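Local coordinates for putative exported protein (PDB 2PFZ) that binds pyroglutamic acid as an extracytoplasmic solute receptor, probably delivering it to a tripartite ATP-independent periplasmic (TRAP) transporter, at residues N13-L19 / Y115-P120; W3-Y9 / A59-L65; D79-A85 / A203-K207. Numbering follows the deposited sequence.

Interaction 1 of 3, residues N13-L19 / Y115-P120. With PCA (pyroglutamic acid), chain B.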
loop_
_atom_site.group_PDB
_atom_site.type_symbol
_atom_site.label_atom_id
_atom_site.label_comp_id
_atom_site.label_asym_id
_atom_site.label_seq_id
_atom_site.Cartn_x
_atom_site.Cartn_y
_atom_site.Cartn_z
ATOM N N ASN A 13 -3.803 9.710 -8.451
ATOM C CA ASN A 13 -3.335 8.392 -8.038
ATOM C C ASN A 13 -4.333 7.267 -8.369
ATOM O O ASN A 13 -5.569 7.426 -8.212
ATOM C CB ASN A 13 -2.946 8.440 -6.566
ATOM C CG ASN A 13 -2.675 7.068 -5.973
ATOM O OD1 ASN A 13 -1.538 6.565 -5.992
ATOM N ND2 ASN A 13 -3.714 6.454 -5.458
ATOM N N LEU A 14 -3.791 6.143 -8.844
ATOM C CA LEU A 14 -4.596 4.981 -9.258
ATOM C C LEU A 14 -5.621 4.518 -8.194
ATOM O O LEU A 14 -6.773 4.207 -8.543
ATOM C CB LEU A 14 -3.704 3.812 -9.758
ATOM C CG LEU A 14 -2.913 2.960 -8.742
ATOM C CD1 LEU A 14 -3.719 1.758 -8.236
ATOM C CD2 LEU A 14 -1.555 2.509 -9.300
ATOM N N HIS A 15 -5.244 4.489 -6.909
ATOM C CA HIS A 15 -6.215 4.086 -5.866
ATOM C C HIS A 15 -7.370 5.081 -5.750
ATOM O O HIS A 15 -8.495 4.692 -5.461
ATOM C CB HIS A 15 -5.568 3.974 -4.486
ATOM C CG HIS A 15 -4.596 2.841 -4.361
ATOM N ND1 HIS A 15 -4.988 1.536 -4.154
ATOM C CD2 HIS A 15 -3.243 2.820 -4.446
ATOM C CE1 HIS A 15 -3.918 0.762 -4.093
ATOM N NE2 HIS A 15 -2.847 1.518 -4.263
ATOM N N VAL A 16 -7.072 6.368 -5.967
ATOM C CA VAL A 16 -8.075 7.432 -5.789
ATOM C C VAL A 16 -8.971 7.533 -7.026
ATOM O O VAL A 16 -10.195 7.752 -6.905
ATOM C CB VAL A 16 -7.422 8.782 -5.436
ATOM C CG1 VAL A 16 -8.485 9.822 -5.079
ATOM C CG2 VAL A 16 -6.466 8.602 -4.242
ATOM N N GLU A 17 -8.364 7.405 -8.211
ATOM C CA GLU A 17 -9.130 7.181 -9.440
ATOM C C GLU A 17 -10.140 6.048 -9.213
ATOM O O GLU A 17 -11.310 6.195 -9.556
ATOM C CB GLU A 17 -8.213 6.838 -10.615
ATOM C CG GLU A 17 -8.976 6.573 -11.930
ATOM C CD GLU A 17 -8.039 6.287 -13.115
ATOM O OE1 GLU A 17 -8.536 5.940 -14.226
ATOM O OE2 GLU A 17 -6.802 6.406 -12.940
ATOM N N ASN A 18 -9.700 4.936 -8.616
ATOM C CA ASN A 18 -10.603 3.795 -8.343
ATOM C C ASN A 18 -11.674 4.188 -7.324
ATOM O O ASN A 18 -12.863 3.815 -7.458
ATOM C CB ASN A 18 -9.810 2.579 -7.823
ATOM C CG ASN A 18 -10.606 1.305 -7.816
ATOM O OD1 ASN A 18 -11.343 1.004 -8.758
ATOM N ND2 ASN A 18 -10.441 0.525 -6.771
ATOM N N LEU A 19 -11.245 4.897 -6.273
ATOM C CA LEU A 19 -12.180 5.313 -5.208
ATOM C C LEU A 19 -13.279 6.212 -5.780
ATOM O O LEU A 19 -14.433 6.167 -5.330
ATOM C CB LEU A 19 -11.460 6.070 -4.084
ATOM C CG LEU A 19 -10.731 5.194 -3.060
ATOM C CD1 LEU A 19 -9.707 6.056 -2.286
ATOM C CD2 LEU A 19 -11.732 4.572 -2.103
ATOM N N TYR A 115 -12.704 -3.651 0.786
ATOM C CA TYR A 115 -11.889 -4.209 -0.279
ATOM C C TYR A 115 -10.438 -3.792 -0.099
ATOM O O TYR A 115 -10.157 -2.878 0.660
ATOM C CB TYR A 115 -12.420 -3.810 -1.631
ATOM C CG TYR A 115 -12.223 -2.372 -2.042
ATOM C CD1 TYR A 115 -13.208 -1.406 -1.786
ATOM C CD2 TYR A 115 -11.069 -1.974 -2.748
ATOM C CE1 TYR A 115 -13.051 -0.095 -2.212
ATOM C CE2 TYR A 115 -10.913 -0.653 -3.191
ATOM C CZ TYR A 115 -11.910 0.276 -2.906
ATOM O OH TYR A 115 -11.770 1.586 -3.327
ATOM N N SER A 116 -9.528 -4.502 -0.763
ATOM C CA SER A 116 -8.098 -4.229 -0.625
ATOM C C SER A 116 -7.444 -4.338 -2.000
ATOM O O SER A 116 -7.752 -5.278 -2.749
ATOM C CB SER A 116 -7.454 -5.228 0.345
ATOM O OG SER A 116 -6.063 -4.946 0.602
ATOM N N VAL A 117 -6.604 -3.357 -2.357
ATOM C CA VAL A 117 -5.906 -3.441 -3.628
ATOM C C VAL A 117 -4.414 -3.193 -3.530
ATOM O O VAL A 117 -3.970 -2.377 -2.750
ATOM C CB VAL A 117 -6.596 -2.729 -4.861
ATOM C CG1 VAL A 117 -8.010 -2.117 -4.581
ATOM C CG2 VAL A 117 -5.667 -1.847 -5.674
ATOM N N ALA A 118 -3.659 -3.947 -4.320
ATOM C CA ALA A 118 -2.204 -3.855 -4.282
ATOM C C ALA A 118 -1.710 -2.657 -5.069
ATOM O O ALA A 118 -2.165 -2.409 -6.177
ATOM C CB ALA A 118 -1.576 -5.130 -4.856
ATOM N N TRP A 119 -0.769 -1.928 -4.473
ATOM C CA TRP A 119 0.086 -0.990 -5.196
ATOM C C TRP A 119 0.972 -1.825 -6.136
ATOM O O TRP A 119 1.137 -3.028 -5.927
ATOM C CB TRP A 119 1.007 -0.261 -4.207
ATOM C CG TRP A 119 0.373 0.845 -3.394
ATOM C CD1 TRP A 119 -0.245 0.726 -2.185
ATOM C CD2 TRP A 119 0.367 2.225 -3.719
ATOM N NE1 TRP A 119 -0.647 1.960 -1.724
ATOM C CE2 TRP A 119 -0.301 2.904 -2.663
ATOM C CE3 TRP A 119 0.826 2.963 -4.813
ATOM C CZ2 TRP A 119 -0.484 4.281 -2.664
ATOM C CZ3 TRP A 119 0.636 4.333 -4.816
ATOM C CH2 TRP A 119 -0.004 4.981 -3.741
ATOM N N PRO A 120 1.548 -1.192 -7.176
ATOM C CA PRO A 120 2.485 -1.911 -8.062
ATOM C C PRO A 120 3.778 -2.393 -7.368
ATOM O O PRO A 120 4.096 -1.974 -6.244
ATOM C CB PRO A 120 2.764 -0.893 -9.161
ATOM C CG PRO A 120 1.504 0.058 -9.095
ATOM C CD PRO A 120 1.301 0.181 -7.649
HETATM N N PCA B . 3.372 4.340 -2.933
HETATM C CA PCA B . 2.977 4.678 -1.552
HETATM C CB PCA B . 2.920 3.426 -0.676
HETATM C CG PCA B . 3.344 2.271 -1.563
HETATM C CD PCA B . 3.538 2.905 -2.910
HETATM O OE PCA B . 3.781 2.255 -3.938
HETATM C C PCA B . 4.059 5.575 -0.996
HETATM O O PCA B . 3.873 6.277 0.006
HETATM O OXT PCA B . 5.160 5.595 -1.570
HETATM O O HOH W 1 -9.291 2.139 -4.500
#
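This is a buried helix-on-strand packing contact in which the start of helix 14-30 lies over the end of strand 111-118, beside the pyroglutamic acid pocket. The segment axes come no closer than 10.5 Å and run at 147°, a roughly antiparallel course, and 418 Å² is buried with no direct hydrogen bond between the two sides. Asn13 occupies the N-cap position; its O accepts from Glu17 N at 2.8 Å as the first turn forms. His15 is the central contact residue, covered over 94 Å² by 115-120. Its CE1 sits 3.4 Å from Val117 O, near the imidazole plane, and its ring points an edge at the face of Trp119, the centroids of the imidazole and the indole five-membered ring 4.1 Å apart and the planes at 58°. The opposite indole face meets the ligand, where Trp119 CE3 lies 3.2 Å from PCA OE. Trp119 is therefore sandwiched between helix and ligand, so this contact backs one wall of the binding site of a DctP-type receptor. Leu14 CD2 on Pro120 CG (3.9 Å) extends the packing past the tryptophan. At the other end the polar link is indirect: a single water donates to His15 O (2.8 Å), accepts from Asn18 ND2 (3.0 Å) and lies 2.8 Å from Tyr115 OH. Asn18 is also bound to Ala235 O and Arg238 of helix 222-256. Strand 207-213 flanks the strand through backbone bonds of Tyr115 to Val210 and Val117 to Asn208, while helix 222-256 packs against Tyr115 and Ala118, and helix 183-188 touches Asn13, Leu14 and Trp119.

Interaction 2 of 3, residues W3-Y9 / A59-L65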
loop_
_atom_site.group_PDB
_atom_site.type_symbol
_atom_site.label_atom_id
_atom_site.label_comp_id
_atom_site.label_asym_id
_atom_site.label_seq_id
_atom_site.Cartn_x
_atom_site.Cartn_y
_atom_site.Cartn_z
ATOM N N TRP A 3 -21.627 9.870 3.834
ATOM C CA TRP A 3 -20.412 9.401 4.516
ATOM C C TRP A 3 -19.219 10.187 4.012
ATOM O O TRP A 3 -19.227 10.679 2.879
ATOM C CB TRP A 3 -20.156 7.916 4.249
ATOM C CG TRP A 3 -20.947 6.934 5.043
ATOM C CD1 TRP A 3 -22.005 7.199 5.884
ATOM C CD2 TRP A 3 -20.811 5.507 5.011
ATOM N NE1 TRP A 3 -22.509 6.014 6.385
ATOM C CE2 TRP A 3 -21.795 4.968 5.863
ATOM C CE3 TRP A 3 -19.942 4.626 4.337
ATOM C CZ2 TRP A 3 -21.924 3.586 6.089
ATOM C CZ3 TRP A 3 -20.080 3.259 4.554
ATOM C CH2 TRP A 3 -21.068 2.753 5.416
ATOM N N ASP A 4 -18.185 10.291 4.842
ATOM C CA ASP A 4 -16.896 10.866 4.418
ATOM C C ASP A 4 -15.844 9.794 4.364
ATOM O O ASP A 4 -15.806 8.914 5.226
ATOM C CB ASP A 4 -16.430 11.934 5.396
ATOM C CG ASP A 4 -17.291 13.171 5.344
ATOM O OD1 ASP A 4 -17.356 13.860 4.281
ATOM O OD2 ASP A 4 -17.888 13.451 6.400
ATOM N N LEU A 5 -14.962 9.894 3.367
ATOM C CA LEU A 5 -13.958 8.857 3.132
ATOM C C LEU A 5 -12.614 9.527 2.889
ATOM O O LEU A 5 -12.370 10.047 1.803
ATOM C CB LEU A 5 -14.357 8.005 1.913
ATOM C CG LEU A 5 -13.594 6.670 1.693
ATOM C CD1 LEU A 5 -14.315 5.772 0.661
ATOM C CD2 LEU A 5 -12.108 6.837 1.341
ATOM N N PRO A 6 -11.750 9.574 3.909
ATOM C CA PRO A 6 -10.420 10.109 3.675
ATOM C C PRO A 6 -9.478 9.148 2.945
ATOM O O PRO A 6 -9.477 7.937 3.198
ATOM C CB PRO A 6 -9.910 10.387 5.091
ATOM C CG PRO A 6 -10.533 9.349 5.899
ATOM C CD PRO A 6 -11.934 9.218 5.321
ATOM N N THR A 7 -8.715 9.704 2.013
ATOM C CA THR A 7 -7.573 9.004 1.453
ATOM C C THR A 7 -6.342 9.897 1.548
ATOM O O THR A 7 -6.443 11.147 1.522
ATOM C CB THR A 7 -7.851 8.545 -0.009
ATOM O OG1 THR A 7 -6.638 8.086 -0.610
ATOM C CG2 THR A 7 -8.389 9.678 -0.895
ATOM N N ALA A 8 -5.183 9.252 1.659
ATOM C CA ALA A 8 -3.923 9.950 1.799
ATOM C C ALA A 8 -3.265 10.371 0.468
ATOM O O ALA A 8 -2.256 11.078 0.482
ATOM C CB ALA A 8 -2.972 9.107 2.670
ATOM N N TYR A 9 -3.871 9.990 -0.665
ATOM C CA TYR A 9 -3.251 10.117 -1.995
ATOM C C TYR A 9 -4.032 11.073 -2.889
ATOM O O TYR A 9 -5.222 11.333 -2.613
ATOM C CB TYR A 9 -3.114 8.710 -2.620
ATOM C CG TYR A 9 -2.478 7.792 -1.624
ATOM C CD1 TYR A 9 -1.125 7.908 -1.332
ATOM C CD2 TYR A 9 -3.230 6.860 -0.911
ATOM C CE1 TYR A 9 -0.532 7.117 -0.390
ATOM C CE2 TYR A 9 -2.653 6.071 0.029
ATOM C CZ TYR A 9 -1.287 6.191 0.287
ATOM O OH TYR A 9 -0.694 5.417 1.246
ATOM N N ALA A 59 -14.867 9.149 10.644
ATOM C CA ALA A 59 -15.194 8.905 9.238
ATOM C C ALA A 59 -15.816 7.526 9.228
ATOM O O ALA A 59 -15.322 6.661 9.919
ATOM C CB ALA A 59 -13.911 8.942 8.361
ATOM N N GLN A 60 -16.911 7.320 8.479
ATOM C CA GLN A 60 -17.599 6.019 8.457
ATOM C C GLN A 60 -16.860 4.974 7.623
ATOM O O GLN A 60 -17.064 3.781 7.790
ATOM C CB GLN A 60 -19.022 6.169 7.912
ATOM C CG GLN A 60 -19.867 7.159 8.719
ATOM C CD GLN A 60 -19.837 8.566 8.141
ATOM O OE1 GLN A 60 -18.872 8.988 7.492
ATOM N NE2 GLN A 60 -20.912 9.300 8.373
ATOM N N ILE A 61 -15.983 5.459 6.757
ATOM C CA ILE A 61 -15.263 4.646 5.768
ATOM C C ILE A 61 -13.948 5.360 5.497
ATOM O O ILE A 61 -13.873 6.592 5.629
ATOM C CB ILE A 61 -16.148 4.508 4.490
ATOM C CG1 ILE A 61 -15.467 3.666 3.389
ATOM C CG2 ILE A 61 -16.542 5.891 3.952
ATOM C CD1 ILE A 61 -16.469 2.942 2.417
ATOM N N GLY A 62 -12.890 4.622 5.140
ATOM C CA GLY A 62 -11.604 5.265 4.939
ATOM C C GLY A 62 -10.592 4.317 4.326
ATOM O O GLY A 62 -10.686 3.114 4.514
ATOM N N GLU A 63 -9.625 4.874 3.603
ATOM C CA GLU A 63 -8.584 4.079 2.948
ATOM C C GLU A 63 -7.261 4.168 3.724
ATOM O O GLU A 63 -6.762 5.283 4.026
ATOM C CB GLU A 63 -8.367 4.562 1.514
ATOM C CG GLU A 63 -7.450 3.607 0.757
ATOM C CD GLU A 63 -6.688 4.244 -0.358
ATOM O OE1 GLU A 63 -6.190 5.400 -0.207
ATOM O OE2 GLU A 63 -6.553 3.542 -1.380
ATOM N N ILE A 64 -6.703 3.007 4.061
ATOM C CA ILE A 64 -5.414 2.946 4.739
ATOM C C ILE A 64 -4.406 2.140 3.902
ATOM O O ILE A 64 -4.798 1.440 2.970
ATOM C CB ILE A 64 -5.492 2.284 6.150
ATOM C CG1 ILE A 64 -6.033 0.846 6.067
ATOM C CG2 ILE A 64 -6.280 3.157 7.178
ATOM C CD1 ILE A 64 -5.511 -0.051 7.171
ATOM N N LEU A 65 -3.124 2.274 4.241
ATOM C CA LEU A 65 -2.056 1.419 3.736
ATOM C C LEU A 65 -1.814 0.435 4.858
ATOM O O LEU A 65 -1.445 0.851 5.970
ATOM C CB LEU A 65 -0.777 2.231 3.542
ATOM C CG LEU A 65 0.468 1.436 3.140
ATOM C CD1 LEU A 65 0.329 0.996 1.714
ATOM C CD2 LEU A 65 1.726 2.302 3.385
HETATM O O HOH W 2 -20.699 12.219 7.182
HETATM O O HOH W 3 -5.087 6.476 2.133
#
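Leu5 and Ile61 form the apolar centre, with Leu5 CD1 3.6 Å from Ile61 CG1. Ile61 also reaches Trp3, its CG2 3.6 Å from Trp3 CE3, and Pro6 CD rests 3.6 Å from Ala59 CB. Over one face of the Trp3 indole lies the aliphatic part of Gln60: its CB is 3.5 Å from the centroid of the five-membered ring and 9° off the normal, a clear CH-pi contact. The segments of strands 2-6 and 61-65 run parallel, at 9° with a closest axis approach of 4.8 Å, yet the backbone pairing is sparse. Glu63 N donates to Pro6 O at 3.1 Å and 176°, while Asp4 O and Ile61 O, both acceptors, face each other at 3.0 Å. The neighbouring Leu5 CA points its hydrogen at Ile61 O (CA to O 3.4 Å, 171°). The contact thus joins the pair 2-6 and 35-39 to the three-stranded sheet of 61-65, 207-213 and 111-118, within a periplasmic binding protein fold. Toward the N-terminal end, Gln60 OE1 takes the place of a main-chain acceptor and receives Asp4 N (3.0 Å, 165°); a water spans Asp4 OD2 and Gln60 NE2. At the other end Thr7 OG1 donates to Glu63 OE1 (2.8 Å), and a second water accepts from Ala8 N and donates to Glu63 O and OE1, each at 2.8 Å. Tyr9 turns its ring edge to that carboxylate, with CD2 3.4 Å from Glu63 OE1.

Interaction 3 of 3, residues D79-A85 / A203-K207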
loop_
_atom_site.group_PDB
_atom_site.type_symbol
_atom_site.label_atom_id
_atom_site.label_comp_id
_atom_site.label_asym_id
_atom_site.label_seq_id
_atom_site.Cartn_x
_atom_site.Cartn_y
_atom_site.Cartn_z
ATOM N N ASP A 79 2.161 -7.993 3.876
ATOM C CA ASP A 79 2.385 -7.619 2.468
ATOM C C ASP A 79 3.539 -6.614 2.236
ATOM O O ASP A 79 3.772 -6.194 1.099
ATOM C CB ASP A 79 1.072 -7.196 1.773
ATOM C CG ASP A 79 0.569 -5.825 2.197
ATOM O OD1 ASP A 79 1.355 -4.971 2.682
ATOM O OD2 ASP A 79 -0.643 -5.578 1.978
ATOM N N GLY A 80 4.255 -6.262 3.310
ATOM C CA GLY A 80 5.448 -5.428 3.198
ATOM C C GLY A 80 6.731 -6.217 3.364
ATOM O O GLY A 80 7.828 -5.641 3.308
ATOM N N LEU A 81 6.627 -7.516 3.643
ATOM C CA LEU A 81 7.852 -8.334 3.794
ATOM C C LEU A 81 8.476 -8.518 2.413
ATOM O O LEU A 81 7.755 -8.907 1.500
ATOM C CB LEU A 81 7.497 -9.705 4.381
ATOM C CG LEU A 81 6.952 -9.682 5.811
ATOM C CD1 LEU A 81 6.562 -11.121 6.235
ATOM C CD2 LEU A 81 7.957 -9.065 6.794
ATOM N N PRO A 82 9.785 -8.199 2.236
ATOM C CA PRO A 82 10.385 -8.358 0.882
ATOM C C PRO A 82 10.625 -9.800 0.446
ATOM O O PRO A 82 10.860 -10.703 1.263
ATOM C CB PRO A 82 11.737 -7.610 0.963
ATOM C CG PRO A 82 12.000 -7.379 2.371
ATOM C CD PRO A 82 10.734 -7.620 3.207
ATOM N N PHE A 83 10.523 -10.008 -0.854
ATOM C CA PHE A 83 10.807 -11.299 -1.470
ATOM C C PHE A 83 10.040 -12.498 -0.914
ATOM O O PHE A 83 10.582 -13.580 -0.724
ATOM C CB PHE A 83 12.336 -11.482 -1.597
ATOM C CG PHE A 83 12.896 -10.564 -2.638
ATOM C CD1 PHE A 83 12.862 -10.948 -3.976
ATOM C CD2 PHE A 83 13.321 -9.287 -2.314
ATOM C CE1 PHE A 83 13.291 -10.099 -4.967
ATOM C CE2 PHE A 83 13.773 -8.420 -3.350
ATOM C CZ PHE A 83 13.745 -8.865 -4.657
ATOM N N LEU A 84 8.759 -12.252 -0.666
ATOM C CA LEU A 84 7.803 -13.262 -0.261
ATOM C C LEU A 84 6.752 -13.415 -1.364
ATOM O O LEU A 84 6.406 -14.544 -1.715
ATOM C CB LEU A 84 7.138 -12.858 1.062
ATOM C CG LEU A 84 6.058 -13.801 1.579
ATOM C CD1 LEU A 84 6.603 -15.190 1.852
ATOM C CD2 LEU A 84 5.467 -13.165 2.815
ATOM N N ALA A 85 6.257 -12.289 -1.913
ATOM C CA ALA A 85 5.279 -12.314 -2.984
ATOM C C ALA A 85 5.650 -11.171 -3.906
ATOM O O ALA A 85 5.445 -9.993 -3.585
ATOM C CB ALA A 85 3.816 -12.166 -2.446
ATOM N N ALA A 203 9.978 -5.979 -5.216
ATOM C CA ALA A 203 10.306 -6.617 -3.935
ATOM C C ALA A 203 9.099 -7.024 -3.117
ATOM O O ALA A 203 9.137 -8.035 -2.397
ATOM C CB ALA A 203 11.287 -5.727 -3.101
ATOM N N TRP A 204 8.025 -6.244 -3.230
ATOM C CA TRP A 204 6.760 -6.583 -2.571
ATOM C C TRP A 204 5.675 -5.768 -3.249
ATOM O O TRP A 204 5.980 -4.899 -4.067
ATOM C CB TRP A 204 6.813 -6.331 -1.041
ATOM C CG TRP A 204 6.897 -4.912 -0.594
ATOM C CD1 TRP A 204 5.843 -4.083 -0.248
ATOM C CD2 TRP A 204 8.087 -4.150 -0.399
ATOM N NE1 TRP A 204 6.319 -2.831 0.106
ATOM C CE2 TRP A 204 7.695 -2.849 0.029
ATOM C CE3 TRP A 204 9.458 -4.430 -0.570
ATOM C CZ2 TRP A 204 8.625 -1.835 0.305
ATOM C CZ3 TRP A 204 10.394 -3.413 -0.293
ATOM C CH2 TRP A 204 9.968 -2.123 0.130
ATOM N N LEU A 205 4.419 -6.044 -2.903
ATOM C CA LEU A 205 3.297 -5.284 -3.409
ATOM C C LEU A 205 2.409 -4.932 -2.207
ATOM O O LEU A 205 1.556 -5.717 -1.802
ATOM C CB LEU A 205 2.491 -6.026 -4.496
ATOM C CG LEU A 205 3.058 -6.234 -5.918
ATOM C CD1 LEU A 205 4.101 -7.351 -5.901
ATOM C CD2 LEU A 205 1.963 -6.582 -6.937
ATOM N N PRO A 206 2.590 -3.728 -1.669
ATOM C CA PRO A 206 1.857 -3.422 -0.450
ATOM C C PRO A 206 0.426 -3.051 -0.822
ATOM O O PRO A 206 0.200 -2.448 -1.868
ATOM C CB PRO A 206 2.601 -2.196 0.093
ATOM C CG PRO A 206 3.122 -1.490 -1.118
ATOM C CD PRO A 206 3.315 -2.559 -2.199
ATOM N N LYS A 207 -0.537 -3.388 0.028
ATOM C CA LYS A 207 -1.943 -3.079 -0.297
ATOM C C LYS A 207 -2.476 -1.903 0.501
ATOM O O LYS A 207 -2.080 -1.691 1.646
ATOM C CB LYS A 207 -2.841 -4.299 -0.051
ATOM C CG LYS A 207 -2.451 -5.563 -0.866
ATOM C CD LYS A 207 -3.490 -6.714 -0.740
ATOM C CE LYS A 207 -3.621 -7.187 0.700
ATOM N NZ LYS A 207 -2.290 -7.576 1.275
HETATM O O HOH W 4 0.631 -2.423 2.875
HETATM O O HOH W 5 7.323 -9.710 -0.942
HETATM O O HOH W 6 4.213 -8.631 -1.430
#
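Ala203 opens the contact between these two loops: its O accepts from Phe83 N at 2.9 Å and 161°, and one face of the Phe83 ring covers Ala203 CA, with Phe83 CE2 3.7 Å from Ala203 CB. A water that accepts from Leu84 N (2.9 Å) lies 2.9 Å from Ala203 O and 2.6 Å from Leu81 O. Trp204 follows, with Gly80 CA over one indole face, 4.1 Å from the centroid of the five-membered ring, and Pro82 CB 4.2 Å from Trp204 CE3. The indole nitrogen is spent outside the contact, on Tyr144 OH of the ligand pocket. At Leu205 the link is hydrated: N donates to a water (3.0 Å) that donates to Ala85 O (2.8 Å). Pro206, which itself touches pyroglutamic acid, has its CA 3.5 Å from Asp79 OD1. Lys207, directly after this pocket residue, closes the walk with a salt bridge, NZ to Asp79 OD2 at 2.7 Å, while Lys207 N makes a weak hydrogen bond to the same oxygen at 2.9 Å; NZ has a second partner in Gln98. Since both Asp79 and Lys207 are buried, the pairing lets their opposite charges compensate each other inside the protein.

From the N terminus, segment 3-9 meets 59-65, so interaction 2 closes a loop that contains helix 14-30 and strand 35-39. Interaction 1 starts inside that loop, at 13-19, and ends beyond it, at 115-120; the two therefore cross, and they touch where Tyr9 CZ packs 3.6 Å from Trp119 CZ2. Interaction 3 opens at 79-85, within the loop of interaction 1, and closes at 203-207, so it crosses interaction 1 but follows interaction 2 in series. Trp119 N lies 2.8 Å from Pro206 O, a probable hydrogen bond joining interactions 1 and 3. Together they tie the N-terminal strand and helix, the three-stranded sheet and loop 79-85 to one another.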